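Local coordinates for acetoin utilization protein (Exiguobacterium sibiricum, PDB 2Q04) that is probably a GNAT-family acetyltransferase linked by name to acetoin utilization, its substrate not established, and binds calcium in the crystal, at residues Lys5-His9 and Ile21-Val25. Numbering follows the deposited sequence.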
loop_
_atom_site.group_PDB
_atom_site.type_symbol
_atom_site.label_atom_id
_atom_site.label_comp_id
_atom_site.label_asym_id
_atom_site.label_seq_id
_atom_site.Cartn_x
_atom_site.Cartn_y
_atom_site.Cartn_z
ATOM N N LYS A 5 -14.069 -9.011 -5.122
ATOM C CA LYS A 5 -12.954 -8.262 -5.683
ATOM C C LYS A 5 -13.182 -7.978 -7.169
ATOM O O LYS A 5 -13.270 -8.905 -7.987
ATOM C CB LYS A 5 -11.644 -9.031 -5.473
ATOM C CG LYS A 5 -11.221 -9.142 -3.986
ATOM C CD LYS A 5 -10.061 -10.101 -3.803
ATOM C CE LYS A 5 -9.931 -10.539 -2.363
ATOM N NZ LYS A 5 -8.918 -11.631 -2.195
ATOM N N GLN A 6 -13.324 -6.696 -7.501
ATOM C CA GLN A 6 -13.531 -6.272 -8.882
ATOM C C GLN A 6 -12.180 -6.048 -9.575
ATOM O O GLN A 6 -11.392 -5.182 -9.172
ATOM C CB GLN A 6 -14.359 -4.978 -8.923
ATOM C CG GLN A 6 -14.868 -4.593 -10.316
ATOM C CD GLN A 6 -15.387 -3.171 -10.371
ATOM O OE1 GLN A 6 -14.648 -2.217 -10.128
ATOM N NE2 GLN A 6 -16.655 -3.021 -10.703
ATOM N N PHE A 7 -11.922 -6.836 -10.613
ATOM C CA PHE A 7 -10.716 -6.682 -11.411
ATOM C C PHE A 7 -10.828 -5.443 -12.282
ATOM O O PHE A 7 -11.812 -5.259 -12.981
ATOM C CB PHE A 7 -10.499 -7.917 -12.301
ATOM C CG PHE A 7 -9.288 -7.813 -13.193
ATOM C CD1 PHE A 7 -8.040 -8.238 -12.750
ATOM C CD2 PHE A 7 -9.389 -7.265 -14.461
ATOM C CE1 PHE A 7 -6.922 -8.132 -13.566
ATOM C CE2 PHE A 7 -8.267 -7.147 -15.275
ATOM C CZ PHE A 7 -7.040 -7.587 -14.828
ATOM N N ASN A 8 -9.813 -4.597 -12.228
ATOM C CA ASN A 8 -9.765 -3.411 -13.067
ATOM C C ASN A 8 -8.453 -3.334 -13.794
ATOM O O ASN A 8 -7.479 -3.931 -13.375
ATOM C CB ASN A 8 -9.989 -2.161 -12.227
ATOM C CG ASN A 8 -11.419 -2.033 -11.757
ATOM O OD1 ASN A 8 -12.319 -1.700 -12.541
ATOM N ND2 ASN A 8 -11.651 -2.326 -10.479
ATOM N N HIS A 9 -8.438 -2.610 -14.907
ATOM C CA HIS A 9 -7.263 -2.541 -15.755
ATOM C C HIS A 9 -7.171 -1.216 -16.488
ATOM O O HIS A 9 -8.153 -0.725 -17.017
ATOM C CB HIS A 9 -7.294 -3.675 -16.787
ATOM C CG HIS A 9 -6.315 -3.497 -17.905
ATOM N ND1 HIS A 9 -6.578 -2.709 -19.003
ATOM C CD2 HIS A 9 -5.059 -3.971 -18.076
ATOM C CE1 HIS A 9 -5.526 -2.702 -19.798
ATOM N NE2 HIS A 9 -4.593 -3.466 -19.260
ATOM N N ILE A 21 -1.562 -1.857 -15.845
ATOM C CA ILE A 21 -1.850 -1.670 -14.441
ATOM C C ILE A 21 -3.195 -2.280 -14.136
ATOM O O ILE A 21 -4.223 -1.794 -14.594
ATOM C CB ILE A 21 -1.831 -0.194 -14.081
ATOM C CG1 ILE A 21 -0.423 0.362 -14.340
ATOM C CG2 ILE A 21 -2.227 0.008 -12.608
ATOM C CD1 ILE A 21 -0.292 1.776 -14.100
ATOM N N GLU A 22 -3.186 -3.366 -13.366
ATOM C CA GLU A 22 -4.365 -4.170 -13.212
ATOM C C GLU A 22 -4.394 -4.940 -11.895
ATOM O O GLU A 22 -3.352 -5.287 -11.336
ATOM C CB GLU A 22 -4.449 -5.156 -14.370
ATOM C CG GLU A 22 -3.271 -6.151 -14.407
ATOM C CD GLU A 22 -3.228 -6.970 -15.663
ATOM O OE1 GLU A 22 -3.544 -6.433 -16.745
ATOM O OE2 GLU A 22 -2.831 -8.145 -15.583
ATOM N N GLY A 23 -5.607 -5.268 -11.457
ATOM C CA GLY A 23 -5.813 -6.093 -10.281
ATOM C C GLY A 23 -7.181 -5.832 -9.679
ATOM O O GLY A 23 -7.920 -4.970 -10.172
ATOM N N PRO A 24 -7.520 -6.551 -8.571
ATOM C CA PRO A 24 -6.645 -7.540 -7.913
ATOM C C PRO A 24 -6.383 -8.797 -8.768
ATOM O O PRO A 24 -7.301 -9.320 -9.425
ATOM C CB PRO A 24 -7.420 -7.907 -6.624
ATOM C CG PRO A 24 -8.499 -6.874 -6.495
ATOM C CD PRO A 24 -8.806 -6.402 -7.862
ATOM N N VAL A 25 -5.130 -9.251 -8.759
ATOM C CA VAL A 25 -4.700 -10.430 -9.520
ATOM C C VAL A 25 -4.745 -11.661 -8.619
ATOM O O VAL A 25 -4.306 -11.612 -7.474
ATOM C CB VAL A 25 -3.238 -10.247 -10.048
ATOM C CG1 VAL A 25 -2.824 -11.421 -10.899
ATOM C CG2 VAL A 25 -3.107 -8.928 -10.832
HETATM O O HOH W 1 -9.293 -2.707 -8.767
#
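The two kinds of antiparallel pair in a β hairpin are well illustrated by K5-H9 and I21-V25; K5 to H9 and I21 to P24 run in directions 169° apart. At I21 the backbone O accepts a CA-H...O contact from H9 CA (3.3 Å), while the side chain turns off toward the helix that backs the sheet. E22 pairs with H9 in a non-hydrogen-bonded position, their CA atoms 4.2 Å apart and both side chains on one face; E22 CA approaches N8 O at 3.1 Å, and E22 OE1 lies 3.2 Å from H9 CD2 at the imidazole edge. The charge of E22 is met by a salt bridge to R67, and H9 NE2 hydrogen-bonds to E20 OE1. G23 forms the hydrogen-bonded pair with N8: N8 N donates to G23 O (2.8 Å) and G23 N to N8 O (3.0 Å). Its backbone angles (156/179) would jam a CB against the preceding carbonyl, so glycine is required. A water bridges G23 O and N8 ND2, and that amide also donates to Q6 OE1 (3.0 Å). The F7 ring, on the same side as E22 and H9, brings its CZ within 3.6 Å of E22 CB. P24 follows a cis peptide bond: its CD packs 3.1 Å from Q6 O, its CG 3.9 Å from K5 CB, and its O reaches the F7 ring edge. V25 carries the chain onward, backbone-bonded to I63. Strand 8-12 thus adds to strand 19-23, which pairs antiparallel with strand 62-68 of the central sheet, while N8 and I21 rest against helix 112-121.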